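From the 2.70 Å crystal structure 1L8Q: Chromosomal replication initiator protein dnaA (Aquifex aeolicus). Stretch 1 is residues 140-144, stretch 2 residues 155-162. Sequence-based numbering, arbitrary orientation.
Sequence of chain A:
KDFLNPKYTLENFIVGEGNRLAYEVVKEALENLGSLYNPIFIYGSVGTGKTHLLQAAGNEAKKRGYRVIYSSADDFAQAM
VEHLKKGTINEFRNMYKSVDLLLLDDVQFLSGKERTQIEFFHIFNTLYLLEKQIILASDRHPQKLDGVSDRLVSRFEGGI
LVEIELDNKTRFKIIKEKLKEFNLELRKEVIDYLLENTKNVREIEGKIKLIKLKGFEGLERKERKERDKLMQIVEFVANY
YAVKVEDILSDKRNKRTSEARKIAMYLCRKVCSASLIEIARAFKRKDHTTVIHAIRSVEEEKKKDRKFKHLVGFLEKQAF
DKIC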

# COMPACT_ATOMS: atom_id res chain seq x y z
N ARG A 140 1.39 -8.51 -5.11
CA ARG A 140 0.66 -8.98 -6.27
C ARG A 140 0.83 -10.47 -6.43
O ARG A 140 1.79 -11.06 -5.93
CB ARG A 140 1.12 -8.25 -7.53
CG ARG A 140 2.54 -8.54 -7.92
CD ARG A 140 3.15 -7.50 -8.80
NE ARG A 140 2.96 -6.17 -8.25
CZ ARG A 140 3.45 -5.05 -8.77
NH1 ARG A 140 4.18 -5.10 -9.88
NH2 ARG A 140 3.21 -3.89 -8.18
N HIS A 141 -0.13 -11.08 -7.11
CA HIS A 141 -0.15 -12.51 -7.39
C HIS A 141 1.10 -12.90 -8.17
O HIS A 141 1.58 -12.11 -8.96
CB HIS A 141 -1.41 -12.80 -8.24
CG HIS A 141 -1.74 -14.25 -8.37
ND1 HIS A 141 -1.12 -15.07 -9.29
CD2 HIS A 141 -2.64 -15.02 -7.71
CE1 HIS A 141 -1.61 -16.29 -9.16
NE2 HIS A 141 -2.53 -16.29 -8.21
N PRO A 142 1.63 -14.09 -7.96
CA PRO A 142 2.81 -14.53 -8.73
C PRO A 142 2.63 -14.33 -10.25
O PRO A 142 3.58 -13.89 -10.89
CB PRO A 142 2.92 -16.00 -8.39
CG PRO A 142 2.33 -16.08 -6.98
CD PRO A 142 1.21 -15.08 -6.96
N GLN A 143 1.45 -14.60 -10.79
CA GLN A 143 1.21 -14.42 -12.22
C GLN A 143 1.45 -12.99 -12.68
O GLN A 143 1.46 -12.71 -13.86
CB GLN A 143 -0.23 -14.83 -12.61
CG GLN A 143 -0.51 -16.35 -12.68
CD GLN A 143 0.47 -17.10 -13.60
OE1 GLN A 143 0.32 -17.07 -14.83
NE2 GLN A 143 1.48 -17.78 -13.00
N LYS A 144 1.62 -12.07 -11.73
CA LYS A 144 1.83 -10.68 -12.07
C LYS A 144 3.24 -10.23 -11.76
O LYS A 144 3.58 -9.06 -11.93
CB LYS A 144 0.83 -9.80 -11.35
CG LYS A 144 -0.62 -10.15 -11.66
CD LYS A 144 -1.50 -8.92 -11.72
CE LYS A 144 -2.97 -9.29 -11.70
NZ LYS A 144 -3.53 -9.39 -10.31
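Stretch 2 (155-162) RFEGGILV

A very short hydrogen bond marks this contact: Gln143 NE2 donates to Glu157 OE2 at 2.5 Å, with an N-H...acceptor angle of 144°. At 2.70 Å resolution the exact length deserves caution, but the pairing is chemically sensible: the amide of Gln143 meets the carboxylate of Glu157, with 232 Å² buried in all.

Stretch 2 enters in a helix that began earlier in the chain and continues as a strand that starts at Ile160 and runs on. Phe156, in the helix, Glu157 and Leu161, in the strand, make the contact. Stretch 1 answers with a loop that becomes a 3-10 segment at Pro142. The nearest CA pairs are His141 CA to Leu161 CA at 8.0 Å and Pro142 CA to Phe156 CA at 7.3 Å, so the order in stretch 2 falls as stretch 1 rises.

Pro142 is the common floor. Pro142 CG lies 4.4 Å from Phe156 CB and 4.0 Å from Leu161 CD2, while Pro142 CB packs 3.8 Å from Glu157 OE2. The CA-to-CB bond of His141 points sideways, yet the end of the side chain comes nearer, placing His141 NE2 3.6 Å from Leu161 CD2. Within stretch 1, Gln143 N donates to His141 ND1 at 3.0 Å, a bond that ties the ring to the backbone of the 3-10 segment. The rule to read here is a buried proline touching both helix and strand, beside a polar pair, Gln143 and Glu157.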

# COMPACT_ATOMS: atom_id res chain seq x y z
N ARG A 155 7.44 -22.72 -8.77
CA ARG A 155 7.66 -23.16 -7.41
C ARG A 155 6.65 -22.51 -6.45
O ARG A 155 6.01 -23.20 -5.67
CB ARG A 155 9.11 -22.89 -6.98
CG ARG A 155 10.10 -23.81 -7.67
CD ARG A 155 10.46 -25.03 -6.86
NE ARG A 155 11.45 -25.88 -7.52
CZ ARG A 155 12.20 -26.76 -6.86
NH1 ARG A 155 12.07 -26.87 -5.54
NH2 ARG A 155 13.09 -27.51 -7.52
N PHE A 156 6.48 -21.20 -6.53
CA PHE A 156 5.53 -20.56 -5.65
C PHE A 156 4.17 -21.22 -5.89
O PHE A 156 3.39 -21.46 -4.97
CB PHE A 156 5.42 -19.06 -5.95
CG PHE A 156 6.71 -18.29 -5.80
CD1 PHE A 156 7.79 -18.81 -5.12
CD2 PHE A 156 6.83 -17.02 -6.36
CE1 PHE A 156 8.96 -18.08 -4.97
CE2 PHE A 156 8.00 -16.29 -6.22
CZ PHE A 156 9.06 -16.82 -5.52
N GLU A 157 3.88 -21.52 -7.14
CA GLU A 157 2.56 -22.00 -7.44
C GLU A 157 2.33 -23.43 -7.02
O GLU A 157 1.19 -23.92 -7.04
CB GLU A 157 2.21 -21.73 -8.88
CG GLU A 157 1.60 -20.36 -9.05
CD GLU A 157 1.58 -19.88 -10.47
OE1 GLU A 157 1.78 -20.72 -11.38
OE2 GLU A 157 1.37 -18.66 -10.68
N GLY A 158 3.40 -24.08 -6.58
CA GLY A 158 3.29 -25.42 -6.08
C GLY A 158 2.80 -25.40 -4.65
O GLY A 158 2.39 -26.42 -4.09
N GLY A 159 2.82 -24.24 -4.03
CA GLY A 159 2.40 -24.16 -2.64
C GLY A 159 0.96 -23.71 -2.43
O GLY A 159 0.03 -24.23 -3.06
N ILE A 160 0.78 -22.77 -1.51
CA ILE A 160 -0.53 -22.19 -1.28
C ILE A 160 -0.51 -20.67 -1.41
O ILE A 160 0.29 -19.98 -0.76
CB ILE A 160 -1.13 -22.63 0.09
CG1 ILE A 160 -2.51 -22.00 0.29
CG2 ILE A 160 -0.20 -22.30 1.24
CD1 ILE A 160 -3.44 -22.83 1.18
N LEU A 161 -1.36 -20.16 -2.27
CA LEU A 161 -1.45 -18.72 -2.54
C LEU A 161 -2.69 -18.18 -1.89
O LEU A 161 -3.78 -18.66 -2.17
CB LEU A 161 -1.56 -18.48 -4.04
CG LEU A 161 -0.28 -18.47 -4.87
CD1 LEU A 161 0.73 -19.43 -4.32
CD2 LEU A 161 -0.59 -18.73 -6.36
N VAL A 162 -2.56 -17.17 -1.06
CA VAL A 162 -3.73 -16.59 -0.42
C VAL A 162 -3.73 -15.07 -0.44
O VAL A 162 -2.82 -14.41 0.05
CB VAL A 162 -3.89 -17.09 1.03
CG1 VAL A 162 -3.64 -18.58 1.10
CG2 VAL A 162 -2.94 -16.40 1.91